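Local atomic coordinates of CalS13 (Micromonospora echinospora, PDB entry 4ZAS), a protein that probably acts as a pyridoxal-phosphate-dependent sugar aminotransferase and binds dTDP-4-keto-6-deoxyglucose. Residues Leu92-Gly97 with Leu124-Arg129; Asp303-Gly308 with His395-Ile400. One frame throughout, in Å; residues are numbered along the deposited sequence.

Interaction 1: Leu92-Gly97 with Leu124-Arg129; sequences LAARPG and LANGLR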
loop_
_atom_site.group_PDB
_atom_site.type_symbol
_atom_site.label_atom_id
_atom_site.label_comp_id
_atom_site.label_asym_id
_atom_site.label_seq_id
_atom_site.Cartn_x
_atom_site.Cartn_y
_atom_site.Cartn_z
ATOM N N LEU A 92 -10.410 -7.109 10.443
ATOM C CA LEU A 92 -11.735 -7.517 10.909
ATOM C C LEU A 92 -11.627 -8.347 12.170
ATOM O O LEU A 92 -12.495 -8.288 13.057
ATOM C CB LEU A 92 -12.446 -8.333 9.846
ATOM C CG LEU A 92 -12.778 -7.603 8.555
ATOM C CD1 LEU A 92 -13.285 -8.607 7.532
ATOM C CD2 LEU A 92 -13.798 -6.536 8.822
ATOM N N ALA A 93 -10.573 -9.154 12.219
ATOM C CA ALA A 93 -10.323 -10.024 13.358
ATOM C C ALA A 93 -9.810 -9.213 14.537
ATOM O O ALA A 93 -10.294 -9.340 15.661
ATOM C CB ALA A 93 -9.338 -11.099 12.981
ATOM N N ALA A 94 -8.829 -8.362 14.256
ATOM C CA ALA A 94 -8.205 -7.517 15.265
ATOM C C ALA A 94 -9.153 -6.439 15.798
ATOM O O ALA A 94 -9.182 -6.173 16.995
ATOM C CB ALA A 94 -6.964 -6.885 14.691
ATOM N N ARG A 95 -9.898 -5.808 14.894
ATOM C CA ARG A 95 -10.851 -4.744 15.229
ATOM C C ARG A 95 -12.204 -5.056 14.614
ATOM O O ARG A 95 -12.476 -4.666 13.483
ATOM C CB ARG A 95 -10.383 -3.364 14.734
ATOM C CG ARG A 95 -9.121 -2.799 15.379
ATOM C CD ARG A 95 -8.324 -1.879 14.415
ATOM N NE ARG A 95 -9.136 -0.845 13.794
ATOM C CZ ARG A 95 -9.033 -0.482 12.522
ATOM N NH1 ARG A 95 -8.141 -1.056 11.725
ATOM N NH2 ARG A 95 -9.820 0.465 12.050
ATOM N N PRO A 96 -13.062 -5.762 15.358
ATOM C CA PRO A 96 -14.336 -6.294 14.842
ATOM C C PRO A 96 -15.383 -5.330 14.203
ATOM O O PRO A 96 -15.916 -5.742 13.175
ATOM C CB PRO A 96 -14.934 -6.968 16.078
ATOM C CG PRO A 96 -13.742 -7.386 16.869
ATOM C CD PRO A 96 -12.766 -6.256 16.712
ATOM N N GLY A 97 -15.707 -4.139 14.711
ATOM C CA GLY A 97 -15.116 -3.467 15.851
ATOM C C GLY A 97 -15.279 -1.968 15.630
ATOM O O GLY A 97 -15.388 -1.513 14.492
ATOM N N LEU A 124 1.052 -9.939 11.746
ATOM C CA LEU A 124 1.818 -9.168 12.734
ATOM C C LEU A 124 1.506 -7.666 12.677
ATOM O O LEU A 124 1.439 -7.011 13.721
ATOM C CB LEU A 124 3.330 -9.413 12.577
ATOM C CG LEU A 124 3.804 -10.888 12.605
ATOM C CD1 LEU A 124 5.305 -11.007 12.322
ATOM C CD2 LEU A 124 3.437 -11.633 13.888
ATOM N N ALA A 125 1.274 -7.133 11.481
ATOM C CA ALA A 125 0.952 -5.710 11.328
ATOM C C ALA A 125 -0.355 -5.368 12.044
ATOM O O ALA A 125 -0.529 -4.262 12.547
ATOM C CB ALA A 125 0.869 -5.329 9.855
ATOM N N ASN A 126 -1.254 -6.341 12.124
ATOM C CA ASN A 126 -2.509 -6.161 12.837
ATOM C C ASN A 126 -2.366 -6.460 14.325
ATOM O O ASN A 126 -3.358 -6.484 15.044
ATOM C CB ASN A 126 -3.582 -7.056 12.238
ATOM C CG ASN A 126 -4.331 -6.405 11.103
ATOM O OD1 ASN A 126 -5.127 -5.477 11.323
ATOM N ND2 ASN A 126 -4.104 -6.895 9.875
ATOM N N GLY A 127 -1.146 -6.695 14.795
ATOM C CA GLY A 127 -0.919 -6.894 16.218
ATOM C C GLY A 127 -1.407 -8.210 16.796
ATOM O O GLY A 127 -1.595 -8.339 17.998
ATOM N N LEU A 128 -1.578 -9.207 15.938
ATOM C CA LEU A 128 -1.988 -10.534 16.372
ATOM C C LEU A 128 -0.792 -11.489 16.393
ATOM O O LEU A 128 0.203 -11.253 15.714
ATOM C CB LEU A 128 -3.089 -11.076 15.454
ATOM C CG LEU A 128 -4.401 -10.285 15.447
ATOM C CD1 LEU A 128 -5.261 -10.686 14.268
ATOM C CD2 LEU A 128 -5.169 -10.457 16.759
ATOM N N ARG A 129 -0.893 -12.545 17.196
ATOM C CA ARG A 129 0.115 -13.610 17.267
ATOM C C ARG A 129 -0.065 -14.626 16.135
ATOM O O ARG A 129 -1.195 -14.975 15.775
ATOM C CB ARG A 129 0.015 -14.360 18.596
ATOM C CG ARG A 129 0.481 -13.599 19.808
ATOM C CD ARG A 129 0.122 -14.370 21.086
ATOM N NE ARG A 129 0.580 -13.685 22.296
ATOM C CZ ARG A 129 -0.050 -12.650 22.852
ATOM N NH1 ARG A 129 -1.173 -12.179 22.315
ATOM N NH2 ARG A 129 0.437 -12.085 23.951
#

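Interaction 2: Asp303-Gly308 with His395-Ile400; sequences DKELAG and HVVETI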
loop_
_atom_site.group_PDB
_atom_site.type_symbol
_atom_site.label_atom_id
_atom_site.label_comp_id
_atom_site.label_asym_id
_atom_site.label_seq_id
_atom_site.Cartn_x
_atom_site.Cartn_y
_atom_site.Cartn_z
ATOM N N ASP A 303 1.268 -34.142 -15.684
ATOM C CA ASP A 303 0.664 -35.164 -14.834
ATOM C C ASP A 303 0.797 -36.546 -15.471
ATOM O O ASP A 303 1.101 -37.529 -14.797
ATOM C CB ASP A 303 -0.818 -34.858 -14.578
ATOM C CG ASP A 303 -1.035 -33.672 -13.655
ATOM O OD1 ASP A 303 -0.109 -33.297 -12.915
ATOM O OD2 ASP A 303 -2.159 -33.126 -13.652
ATOM N N LYS A 304 0.597 -36.596 -16.785
ATOM C CA LYS A 304 0.709 -37.827 -17.553
ATOM C C LYS A 304 2.178 -38.199 -17.721
ATOM O O LYS A 304 2.596 -39.287 -17.350
ATOM C CB LYS A 304 0.038 -37.640 -18.918
ATOM C CG LYS A 304 0.085 -38.823 -19.885
ATOM C CD LYS A 304 -1.092 -39.791 -19.694
ATOM C CE LYS A 304 -1.244 -40.717 -20.890
ATOM N NZ LYS A 304 0.052 -41.403 -21.174
ATOM N N GLU A 305 2.972 -37.246 -18.201
ATOM C CA GLU A 305 4.348 -37.495 -18.627
ATOM C C GLU A 305 5.358 -37.613 -17.483
ATOM O O GLU A 305 6.395 -38.249 -17.644
ATOM C CB GLU A 305 4.807 -36.376 -19.566
ATOM C CG GLU A 305 3.972 -36.179 -20.816
ATOM C CD GLU A 305 4.252 -37.181 -21.890
ATOM O OE1 GLU A 305 5.382 -37.716 -21.922
ATOM O OE2 GLU A 305 3.342 -37.427 -22.711
ATOM N N LEU A 306 5.087 -36.986 -16.343
ATOM C CA LEU A 306 6.026 -37.058 -15.228
ATOM C C LEU A 306 5.689 -38.170 -14.250
ATOM O O LEU A 306 6.370 -38.341 -13.237
ATOM C CB LEU A 306 6.085 -35.726 -14.478
ATOM C CG LEU A 306 6.698 -34.619 -15.315
ATOM C CD1 LEU A 306 6.774 -33.309 -14.555
ATOM C CD2 LEU A 306 8.084 -35.072 -15.719
ATOM N N ALA A 307 4.647 -38.935 -14.553
ATOM C CA ALA A 307 4.240 -39.999 -13.649
ATOM C C ALA A 307 5.168 -41.190 -13.762
ATOM O O ALA A 307 5.509 -41.637 -14.861
ATOM C CB ALA A 307 2.817 -40.409 -13.927
ATOM N N GLY A 308 5.543 -41.736 -12.618
ATOM C CA GLY A 308 6.390 -42.906 -12.618
ATOM C C GLY A 308 7.868 -42.645 -12.845
ATOM O O GLY A 308 8.607 -43.575 -13.138
ATOM N N HIS A 395 10.782 -30.284 -23.647
ATOM C CA HIS A 395 12.138 -30.111 -23.165
ATOM C C HIS A 395 12.263 -30.295 -21.665
ATOM O O HIS A 395 13.252 -30.849 -21.192
ATOM C CB HIS A 395 12.656 -28.737 -23.545
ATOM C CG HIS A 395 14.073 -28.512 -23.143
ATOM N ND1 HIS A 395 15.114 -29.261 -23.642
ATOM C CD2 HIS A 395 14.622 -27.641 -22.265
ATOM C CE1 HIS A 395 16.247 -28.854 -23.099
ATOM N NE2 HIS A 395 15.974 -27.872 -22.257
ATOM N N VAL A 396 11.278 -29.792 -20.927
ATOM C CA VAL A 396 11.214 -29.957 -19.479
ATOM C C VAL A 396 11.097 -31.425 -19.110
ATOM O O VAL A 396 11.889 -31.959 -18.329
ATOM C CB VAL A 396 10.048 -29.169 -18.895
ATOM C CG1 VAL A 396 9.819 -29.560 -17.437
ATOM C CG2 VAL A 396 10.295 -27.676 -19.053
ATOM N N VAL A 397 10.101 -32.075 -19.692
ATOM C CA VAL A 397 9.883 -33.486 -19.477
ATOM C C VAL A 397 11.118 -34.290 -19.846
ATOM O O VAL A 397 11.562 -35.157 -19.086
ATOM C CB VAL A 397 8.681 -33.953 -20.293
ATOM C CG1 VAL A 397 8.603 -35.469 -20.343
ATOM C CG2 VAL A 397 7.399 -33.315 -19.771
ATOM N N GLU A 398 11.698 -33.976 -21.000
ATOM C CA GLU A 398 12.844 -34.733 -21.511
ATOM C C GLU A 398 14.034 -34.580 -20.567
ATOM O O GLU A 398 14.748 -35.544 -20.282
ATOM C CB GLU A 398 13.207 -34.257 -22.918
ATOM C CG GLU A 398 13.760 -35.309 -23.883
ATOM C CD GLU A 398 12.803 -36.479 -24.120
ATOM O OE1 GLU A 398 11.568 -36.294 -23.977
ATOM O OE2 GLU A 398 13.292 -37.571 -24.498
ATOM N N THR A 399 14.224 -33.363 -20.071
ATOM C CA THR A 399 15.323 -33.052 -19.163
ATOM C C THR A 399 15.213 -33.773 -17.823
ATOM O O THR A 399 16.187 -34.354 -17.348
ATOM C CB THR A 399 15.398 -31.545 -18.882
ATOM O OG1 THR A 399 15.629 -30.846 -20.108
ATOM C CG2 THR A 399 16.515 -31.234 -17.874
ATOM N N ILE A 400 14.015 -33.752 -17.238
ATOM C CA ILE A 400 13.760 -34.412 -15.960
ATOM C C ILE A 400 14.037 -35.915 -16.101
ATOM O O ILE A 400 14.605 -36.534 -15.201
ATOM C CB ILE A 400 12.307 -34.129 -15.452
ATOM C CG1 ILE A 400 12.103 -32.633 -15.209
ATOM C CG2 ILE A 400 12.012 -34.904 -14.185
ATOM C CD1 ILE A 400 10.697 -32.234 -14.743
#

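Interaction 1: Leu92-Gly97 with Leu124-Arg129
Ala-94, the last residue of helix 82-94, points its methyl group at the chain leaving helix 121-125, and the apolar part of the contact is built round it. Its CB lies 4.2 Å from CD1 of Leu-128, and the same leucine methyl touches Ala-93 CB at 4.3 Å, so that one branch of Leu-128 rests against two successive alanines. Leu-128 reaches them because its CG stands anti to its own carbonyl carbon (chi1 -63°), which carries its branched end, CD1 foremost, across to the helix end. Ala-93 and Leu-128 also both pack on Arg-156 of strand 155-161.

A second set of contacts is apolar on one side and polar on the other. The backbone O of Asn-126 approaches Ala-94 CB to 3.6 Å, and OD1 of the same asparagine lies 4.1 Å from that methyl; these are van der Waals contacts, since a methyl offers no donor.

Segment 124-129 turns out of helix 121-125 through a Schellman motif. Gly-127, with positive phi, is its C-prime residue: Gly-127 N bonds to Leu-124 O at 2.8 Å, and Leu-128 N reaches back to Ile-123 O. Past this helix end, Asn-126 and Leu-128 both meet Ala-94, and Arg-129 opens strand 129-132 of the seven-stranded mixed sheet, consistent with the large domain of fold-type I pyridoxal-phosphate enzymes.

Hydrogen bonding enters through partners beyond the two segments. ND2 of Asn-126 bonds to the backbone O of His-87, one of the residues of helix 82-94, and to Pro-122 O, which ties the asparagine to both helices. Just past Ala-94 the chain leaves helical geometry at Arg-95, whose backbone O accepts from Arg-246 and whose side chain makes a cation-pi contact with Trp-267.

Interaction 2: Asp303-Gly308 with His395-Ile400
With CG1 anti to the backbone N (chi1 167°) and CG2 anti to the carbonyl carbon, Val-397 spreads both methyls toward the end of helix 275-305, and each lies 4.0 Å from Glu-305 CB. Leu-306 holds its CG beside the backbone N (chi1 -67°), which swings the branched end toward helix 390-401 although its CB starts out at an angle to it.

The glutamate thus contributes its CB to this apolar contact, while its carboxylate makes a long, weak ion pair with Lys-401. Both methyls of Leu-306 face the tip of Ile-400: Leu-306 CD2 is 4.0 Å and Leu-306 CD1 4.1 Å from Ile-400 CD1, the two side chains crossing at about a right angle. The same CD2 also grazes Val-397, 4.5 Å from CG2. Val-397 and Ile-400, three residues apart, therefore lie on one face of the helix, about a turn from each other.

Leu-306 itself follows the last helical residue, so the contact is made by a helix end laid on a helix side. Further back, Val-397 packs on Phe-301 and Tyr-302 of helix 275-305. Ile-400 continues to Phe-338 and Leu-342 of helix 335-344, and Leu-306 and Ile-400 both reach Ile-382 of strand 379-382, so that the contact joins helices packed round the C-terminal three-stranded antiparallel sheet.

From the N terminus the chain passes helices 41-49 and 58-71 and strand 76-79 before helix 82-94. Interaction 1 then closes a short loop of 26 residues that includes strand 108-111, joining the end of that helix to the turn leading into strand 129-132, outermost within this chain in the seven-stranded mixed sheet. The chain completes that sheet and runs along helix 275-305. Interaction 2 closes a longer loop of 86 residues, bringing the end of that helix to helix 390-401, near the C terminus. The two loops follow in series, neither nested nor crossed. The centres of interactions 1 and 2 lie about 45 Å apart, on opposite sides of the chain's centre.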